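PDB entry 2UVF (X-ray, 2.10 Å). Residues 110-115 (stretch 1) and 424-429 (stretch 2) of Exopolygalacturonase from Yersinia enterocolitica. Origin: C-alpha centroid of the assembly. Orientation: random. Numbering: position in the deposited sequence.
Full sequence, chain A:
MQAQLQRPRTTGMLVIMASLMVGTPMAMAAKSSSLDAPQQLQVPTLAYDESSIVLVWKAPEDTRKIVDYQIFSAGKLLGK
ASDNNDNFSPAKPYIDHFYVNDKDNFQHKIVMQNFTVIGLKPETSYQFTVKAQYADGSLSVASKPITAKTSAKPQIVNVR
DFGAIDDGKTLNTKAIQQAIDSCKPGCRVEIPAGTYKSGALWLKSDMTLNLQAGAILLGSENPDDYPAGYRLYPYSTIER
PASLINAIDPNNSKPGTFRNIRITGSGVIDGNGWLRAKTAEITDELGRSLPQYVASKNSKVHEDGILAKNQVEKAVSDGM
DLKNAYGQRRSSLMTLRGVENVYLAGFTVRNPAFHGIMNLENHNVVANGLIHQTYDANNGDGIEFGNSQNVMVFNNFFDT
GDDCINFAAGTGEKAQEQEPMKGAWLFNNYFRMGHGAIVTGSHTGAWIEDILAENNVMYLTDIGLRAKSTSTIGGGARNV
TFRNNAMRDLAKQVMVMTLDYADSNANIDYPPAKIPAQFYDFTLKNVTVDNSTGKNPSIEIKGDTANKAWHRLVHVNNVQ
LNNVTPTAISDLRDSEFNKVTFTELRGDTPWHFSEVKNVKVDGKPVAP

Stretch 1 110-115: IVMQNF
Stretch 2 (424-429) AWLFNN

This is a small, mostly buried contact in which the side chain of Asn428 reaches the backbone of a loop far earlier in the chain, while Gln113 packs back against two aromatic residues. Touching residues are at least 312 apart in sequence, and together the stretches bury 315 Å², both sides summed.

The end-to-end vectors CA 111 to 114 and CA 425 to 428 lie 110° apart, so the segments cross rather than pair as neighbouring strands. The nearest CA atoms, those of Met112 and Asn428, are 6.5 Å apart. Residues 110-113 are loop, mostly extended (Val111 -115/152, Met112 -79/146), with a bend at Gln113 (-131/15) before strand begins at Asn114 (-140/150). Residues 424-426 are strand, Phe427 remains extended (-139/155), and Asn428 turns to positive phi (55/38).

Asn428 (chi1 m, -59°; chi2 -18°) has 98 Å² covered, the largest share of any residue here. As modelled, Asn428 OD1 lies 3.1 Å from Val111 O, and Asn428 ND2 lies 2.9 Å from both Gln113 N and Asn114 OD1. Oxygen facing carbonyl and nitrogen facing amide suggest that the Asn428 amide is turned over; the Asn114 amide (chi1 p, 74°; chi2 -87°) is probably misassigned too, so the bonding remains open. Met112 CE (m, m, chi3 96°) lies 3.7 Å from the Asn428 amide atom modelled as OD1.

Gln113 (chi1 m, chi2 t, chi3 -116°) points its CA-to-CB bond toward stretch 2. Gln113 NE2 sits over one face of the Phe427 ring and approaches the edge of the Trp425 ring, 3.4 Å from Trp425 CZ2; Gln113 OE1 is 3.7 Å from Phe427 CB. These are packing contacts, and Gln113 NE2 is hydrogen-bonded elsewhere in the structure. Phe427 (p, 96°) presents its ring edge to Asn114, with Phe427 CE1 4.4 Å from Asn114 CB. Trp425 is t, with chi2 25°.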

# COMPACT_ATOMS: atom_id res chain seq x y z
N ILE A 110 -17.79 -0.31 -8.13
CA ILE A 110 -17.00 0.84 -7.72
C ILE A 110 -17.05 1.95 -8.77
O ILE A 110 -17.39 1.71 -9.92
CB ILE A 110 -15.54 0.42 -7.37
CG1 ILE A 110 -14.77 -0.06 -8.61
CG2 ILE A 110 -15.54 -0.67 -6.28
CD1 ILE A 110 -13.26 -0.08 -8.45
N VAL A 111 -16.73 3.17 -8.35
CA VAL A 111 -16.63 4.30 -9.26
C VAL A 111 -15.19 4.81 -9.33
O VAL A 111 -14.42 4.63 -8.38
CB VAL A 111 -17.64 5.43 -8.87
CG1 VAL A 111 -19.10 4.94 -9.05
CG2 VAL A 111 -17.39 5.94 -7.42
N MET A 112 -14.81 5.40 -10.46
CA MET A 112 -13.48 6.03 -10.59
C MET A 112 -13.44 7.41 -9.93
O MET A 112 -14.45 8.13 -9.91
CB MET A 112 -13.03 6.09 -12.05
CG MET A 112 -12.92 4.71 -12.74
SD MET A 112 -11.56 3.63 -12.16
CE MET A 112 -12.41 2.60 -10.98
N GLN A 113 -12.28 7.76 -9.36
CA GLN A 113 -12.07 9.00 -8.60
C GLN A 113 -10.79 9.70 -9.09
O GLN A 113 -10.27 10.59 -8.43
CB GLN A 113 -11.93 8.70 -7.11
CG GLN A 113 -13.18 8.14 -6.45
CD GLN A 113 -12.93 7.70 -5.02
OE1 GLN A 113 -13.05 6.52 -4.69
NE2 GLN A 113 -12.59 8.65 -4.17
N ASN A 114 -10.29 9.29 -10.25
CA ASN A 114 -9.07 9.86 -10.82
C ASN A 114 -9.20 10.03 -12.32
O ASN A 114 -9.90 9.27 -12.98
CB ASN A 114 -7.83 9.03 -10.46
CG ASN A 114 -7.74 7.72 -11.23
OD1 ASN A 114 -8.31 6.70 -10.81
ND2 ASN A 114 -7.02 7.73 -12.36
N PHE A 115 -8.51 11.04 -12.85
CA PHE A 115 -8.47 11.33 -14.29
C PHE A 115 -7.13 11.98 -14.60
O PHE A 115 -6.79 13.01 -14.03
CB PHE A 115 -9.65 12.26 -14.66
CG PHE A 115 -9.73 12.63 -16.13
CD1 PHE A 115 -10.60 11.96 -16.98
CD2 PHE A 115 -8.98 13.69 -16.64
CE1 PHE A 115 -10.69 12.31 -18.34
CE2 PHE A 115 -9.08 14.04 -17.99
CZ PHE A 115 -9.92 13.35 -18.84
N ALA A 424 -4.74 8.40 5.50
CA ALA A 424 -4.48 7.54 4.33
C ALA A 424 -5.72 7.44 3.42
O ALA A 424 -6.82 7.27 3.89
CB ALA A 424 -4.06 6.17 4.78
N TRP A 425 -5.53 7.52 2.12
CA TRP A 425 -6.68 7.41 1.24
C TRP A 425 -6.35 6.38 0.17
O TRP A 425 -5.42 6.54 -0.62
CB TRP A 425 -7.09 8.80 0.74
CG TRP A 425 -8.29 8.92 -0.13
CD1 TRP A 425 -9.37 8.10 -0.20
CD2 TRP A 425 -8.52 9.98 -1.06
NE1 TRP A 425 -10.27 8.56 -1.15
CE2 TRP A 425 -9.77 9.73 -1.68
CE3 TRP A 425 -7.79 11.12 -1.44
CZ2 TRP A 425 -10.31 10.58 -2.65
CZ3 TRP A 425 -8.33 11.97 -2.41
CH2 TRP A 425 -9.58 11.70 -2.99
N LEU A 426 -7.04 5.26 0.21
CA LEU A 426 -6.66 4.13 -0.66
C LEU A 426 -7.82 3.82 -1.60
O LEU A 426 -8.81 3.27 -1.17
CB LEU A 426 -6.28 2.89 0.18
CG LEU A 426 -5.23 2.97 1.33
CD1 LEU A 426 -3.97 3.76 0.92
CD2 LEU A 426 -5.82 3.53 2.61
N PHE A 427 -7.69 4.20 -2.87
CA PHE A 427 -8.80 4.09 -3.82
C PHE A 427 -8.39 3.60 -5.22
O PHE A 427 -7.26 3.78 -5.63
CB PHE A 427 -9.61 5.40 -3.87
CG PHE A 427 -8.84 6.62 -4.37
CD1 PHE A 427 -8.91 7.00 -5.71
CD2 PHE A 427 -8.07 7.39 -3.50
CE1 PHE A 427 -8.22 8.12 -6.20
CE2 PHE A 427 -7.35 8.52 -3.97
CZ PHE A 427 -7.43 8.88 -5.32
N ASN A 428 -9.34 3.00 -5.93
CA ASN A 428 -9.15 2.54 -7.31
C ASN A 428 -7.95 1.60 -7.51
O ASN A 428 -7.24 1.67 -8.52
CB ASN A 428 -9.08 3.73 -8.30
CG ASN A 428 -10.35 4.60 -8.26
OD1 ASN A 428 -11.40 4.17 -7.76
ND2 ASN A 428 -10.24 5.80 -8.80
N ASN A 429 -7.73 0.72 -6.53
CA ASN A 429 -6.65 -0.27 -6.59
C ASN A 429 -7.23 -1.60 -6.88
O ASN A 429 -8.41 -1.87 -6.55
CB ASN A 429 -5.85 -0.34 -5.27
CG ASN A 429 -5.24 0.98 -4.92
OD1 ASN A 429 -4.31 1.39 -5.57
ND2 ASN A 429 -5.77 1.67 -3.90